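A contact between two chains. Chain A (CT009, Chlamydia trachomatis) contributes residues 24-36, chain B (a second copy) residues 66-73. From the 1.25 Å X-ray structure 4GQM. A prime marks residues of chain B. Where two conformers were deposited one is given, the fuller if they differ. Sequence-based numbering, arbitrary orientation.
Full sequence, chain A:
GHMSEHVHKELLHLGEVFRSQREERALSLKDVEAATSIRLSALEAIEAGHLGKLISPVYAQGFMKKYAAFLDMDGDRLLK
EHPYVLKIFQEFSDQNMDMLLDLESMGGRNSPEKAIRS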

# COMPACT_ATOMS: atom_id res chain seq x y z
N GLU A 24 2.91 12.19 -23.50
CA GLU A 24 2.06 12.65 -24.60
C GLU A 24 1.21 13.83 -24.17
O GLU A 24 0.99 14.77 -24.93
CB GLU A 24 1.20 11.49 -25.07
CG GLU A 24 0.14 11.88 -26.06
CD GLU A 24 -0.57 10.68 -26.71
OE1 GLU A 24 0.06 9.61 -26.88
OE2 GLU A 24 -1.75 10.84 -27.06
N ARG A 25 0.76 13.78 -22.92
CA ARG A 25 -0.08 14.83 -22.35
C ARG A 25 0.73 15.99 -21.76
O ARG A 25 0.17 16.96 -21.26
CB ARG A 25 -0.97 14.21 -21.24
CG ARG A 25 -2.00 13.21 -21.75
CD ARG A 25 -2.94 12.77 -20.59
NE ARG A 25 -3.74 13.90 -20.06
CZ ARG A 25 -4.60 13.81 -19.05
NH1 ARG A 25 -4.74 12.63 -18.44
NH2 ARG A 25 -5.29 14.86 -18.60
N ALA A 26 2.04 15.86 -21.81
CA ALA A 26 2.98 16.85 -21.30
C ALA A 26 2.75 17.16 -19.81
O ALA A 26 2.82 18.30 -19.36
CB ALA A 26 2.96 18.13 -22.15
N LEU A 27 2.49 16.12 -19.04
CA LEU A 27 2.31 16.22 -17.60
C LEU A 27 3.56 15.73 -16.90
O LEU A 27 4.19 14.78 -17.35
CB LEU A 27 1.13 15.37 -17.19
CG LEU A 27 -0.21 15.77 -17.78
CD1 LEU A 27 -1.29 14.75 -17.36
CD2 LEU A 27 -0.57 17.21 -17.37
N SER A 28 3.85 16.34 -15.75
CA SER A 28 4.91 15.85 -14.88
C SER A 28 4.35 14.77 -13.96
O SER A 28 3.15 14.66 -13.75
CB SER A 28 5.48 16.98 -14.03
OG SER A 28 4.51 17.39 -13.10
N LEU A 29 5.24 14.02 -13.33
CA LEU A 29 4.83 13.10 -12.27
C LEU A 29 4.12 13.84 -11.12
O LEU A 29 3.15 13.34 -10.58
CB LEU A 29 6.03 12.33 -11.72
CG LEU A 29 6.57 11.28 -12.69
CD1 LEU A 29 7.94 10.79 -12.26
CD2 LEU A 29 5.61 10.16 -12.84
N LYS A 30 4.59 15.03 -10.79
CA LYS A 30 3.92 15.81 -9.75
C LYS A 30 2.50 16.22 -10.15
O LYS A 30 1.60 16.25 -9.31
CB LYS A 30 4.73 17.01 -9.32
CG LYS A 30 5.87 16.59 -8.47
CD LYS A 30 6.63 17.79 -8.02
CE LYS A 30 7.73 17.41 -7.04
NZ LYS A 30 8.52 18.61 -6.73
N ASP A 31 2.28 16.48 -11.44
CA ASP A 31 0.91 16.76 -11.91
C ASP A 31 0.03 15.56 -11.71
O ASP A 31 -1.14 15.68 -11.32
CB ASP A 31 0.87 17.11 -13.41
CG ASP A 31 1.56 18.40 -13.75
OD1 ASP A 31 1.50 19.36 -12.95
OD2 ASP A 31 2.12 18.46 -14.88
N VAL A 32 0.56 14.37 -11.99
CA VAL A 32 -0.23 13.17 -11.83
C VAL A 32 -0.55 12.96 -10.35
O VAL A 32 -1.67 12.63 -9.97
CB VAL A 32 0.48 11.95 -12.42
CG1 VAL A 32 -0.32 10.72 -12.17
CG2 VAL A 32 0.72 12.15 -13.93
N GLU A 33 0.45 13.14 -9.50
CA GLU A 33 0.22 12.99 -8.05
C GLU A 33 -0.89 13.94 -7.58
O GLU A 33 -1.76 13.57 -6.77
CB GLU A 33 1.52 13.30 -7.32
CG GLU A 33 1.37 13.30 -5.79
CD GLU A 33 2.66 13.63 -5.10
OE1 GLU A 33 3.35 14.60 -5.51
OE2 GLU A 33 2.99 12.94 -4.11
N ALA A 34 -0.86 15.17 -8.07
CA ALA A 34 -1.89 16.13 -7.68
C ALA A 34 -3.31 15.68 -8.08
O ALA A 34 -4.27 15.86 -7.32
CB ALA A 34 -1.57 17.49 -8.27
N ALA A 35 -3.45 15.11 -9.28
CA ALA A 35 -4.76 14.76 -9.80
C ALA A 35 -5.30 13.47 -9.20
O ALA A 35 -6.51 13.31 -9.03
CB ALA A 35 -4.70 14.64 -11.31
N THR A 36 -4.39 12.55 -8.90
CA THR A 36 -4.77 11.21 -8.50
C THR A 36 -4.59 10.96 -7.01
O THR A 36 -5.11 10.00 -6.48
CB THR A 36 -3.94 10.14 -9.22
OG1 THR A 36 -2.56 10.25 -8.84
CG2 THR A 36 -4.05 10.30 -10.74
N LYS B 66 -5.39 3.01 -10.98
CA LYS B 66 -5.80 4.41 -10.83
C LYS B 66 -5.02 5.31 -11.78
O LYS B 66 -5.57 6.25 -12.37
CB LYS B 66 -5.61 4.89 -9.38
CG LYS B 66 -6.60 4.34 -8.36
CD LYS B 66 -6.34 4.89 -6.96
N TYR B 67 -3.73 5.03 -11.94
CA TYR B 67 -2.91 5.83 -12.85
C TYR B 67 -3.41 5.60 -14.29
O TYR B 67 -3.58 6.54 -15.06
CB TYR B 67 -1.45 5.41 -12.67
CG TYR B 67 -0.40 6.24 -13.37
CD1 TYR B 67 -0.70 7.43 -14.00
CD2 TYR B 67 0.91 5.84 -13.37
CE1 TYR B 67 0.29 8.19 -14.61
CE2 TYR B 67 1.91 6.60 -13.98
CZ TYR B 67 1.59 7.77 -14.61
OH TYR B 67 2.53 8.56 -15.22
N ALA B 68 -3.69 4.34 -14.63
CA ALA B 68 -4.18 4.05 -15.97
C ALA B 68 -5.47 4.80 -16.23
O ALA B 68 -5.66 5.36 -17.32
CB ALA B 68 -4.37 2.58 -16.14
N ALA B 69 -6.40 4.78 -15.28
CA ALA B 69 -7.66 5.49 -15.49
C ALA B 69 -7.46 6.98 -15.70
O ALA B 69 -8.10 7.58 -16.56
CB ALA B 69 -8.59 5.22 -14.35
N PHE B 70 -6.54 7.58 -14.96
CA PHE B 70 -6.27 9.00 -15.11
C PHE B 70 -5.77 9.27 -16.52
O PHE B 70 -6.05 10.30 -17.11
CB PHE B 70 -5.23 9.45 -14.06
CG PHE B 70 -4.72 10.81 -14.30
CD1 PHE B 70 -5.51 11.92 -14.03
CD2 PHE B 70 -3.48 11.01 -14.87
CE1 PHE B 70 -5.05 13.20 -14.33
CE2 PHE B 70 -3.02 12.27 -15.16
CZ PHE B 70 -3.80 13.36 -14.87
N LEU B 71 -5.01 8.34 -17.08
CA LEU B 71 -4.47 8.48 -18.43
C LEU B 71 -5.41 7.94 -19.51
O LEU B 71 -5.00 7.75 -20.65
CB LEU B 71 -3.13 7.76 -18.51
CG LEU B 71 -1.98 8.34 -17.67
CD1 LEU B 71 -0.78 7.41 -17.77
CD2 LEU B 71 -1.62 9.76 -18.07
N ASP B 72 -6.67 7.67 -19.16
CA ASP B 72 -7.67 7.20 -20.14
C ASP B 72 -7.29 5.88 -20.78
O ASP B 72 -7.64 5.61 -21.93
CB ASP B 72 -7.97 8.29 -21.19
CG ASP B 72 -8.45 9.55 -20.53
OD1 ASP B 72 -9.46 9.46 -19.82
OD2 ASP B 72 -7.79 10.59 -20.64
N MET B 73 -6.60 5.04 -20.02
CA MET B 73 -6.31 3.67 -20.43
C MET B 73 -7.18 2.70 -19.65
O MET B 73 -7.53 2.96 -18.49
CB MET B 73 -4.85 3.34 -20.21
CG MET B 73 -3.90 4.13 -21.10
SD MET B 73 -2.20 3.53 -21.05
CE MET B 73 -1.77 4.17 -19.46

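Chain A leaves one helix at Ala26, whose positive phi (57°) and two bonds back into the last turn define a Schellman motif, and enters the next at Leu29. Ser28 is the N-cap: its OG accepts from Asp31 N at 2.9 Å, while Ser28 N donates to Asp31 OD2, also at 2.9 Å, so each residue's backbone N-H is bonded to the other's side chain, a reciprocal pair at the start of the helix. In chain B the helix gives way at Leu71′, although Leu71′ N still donates to Tyr67′ O at 3.1 Å. Helices 29-36 and 66-70 are nearly perpendicular, at 100°, and their axes come no closer than 10.7 Å. Side chains must therefore bridge the gap. The nearest pair of CA atoms, those of Thr36 and Phe70′, is 7.1 Å apart and lies at the end of both helices.

Phe70′ is the centre of the contact, with 109 Å² covered, the largest share of any residue. Its CA-to-CB bond points toward chain A, and chi1 of 169° (t) carries the ring between the loop and the helix. Leu27 CD1 meets the ring edge 3.7 Å from Phe70′ CE2; Val32 CG2 lies 3.9 Å from the same CE2, and Ala35 CB 3.4 Å from Phe70′ CE1. Thr36 packs against the base of the side chain, its CG2 3.6 Å from Phe70′ CB, while its OG1 is occupied by Val32 O at 2.8 Å.

Arg25 NH1 sits over one face of the Phe70′ ring, 3.7 Å from CE2, and also 3.0 Å from Phe70′ O, which lies near the guanidinium plane. Asp72′ OD2, 4.3 Å from Arg25 NH1, is well out of that plane, so the two share charge proximity without a salt bridge.

Val32 also reaches Tyr67′, with CG1 3.6 Å from CE1, extending the apolar packing to a second ring.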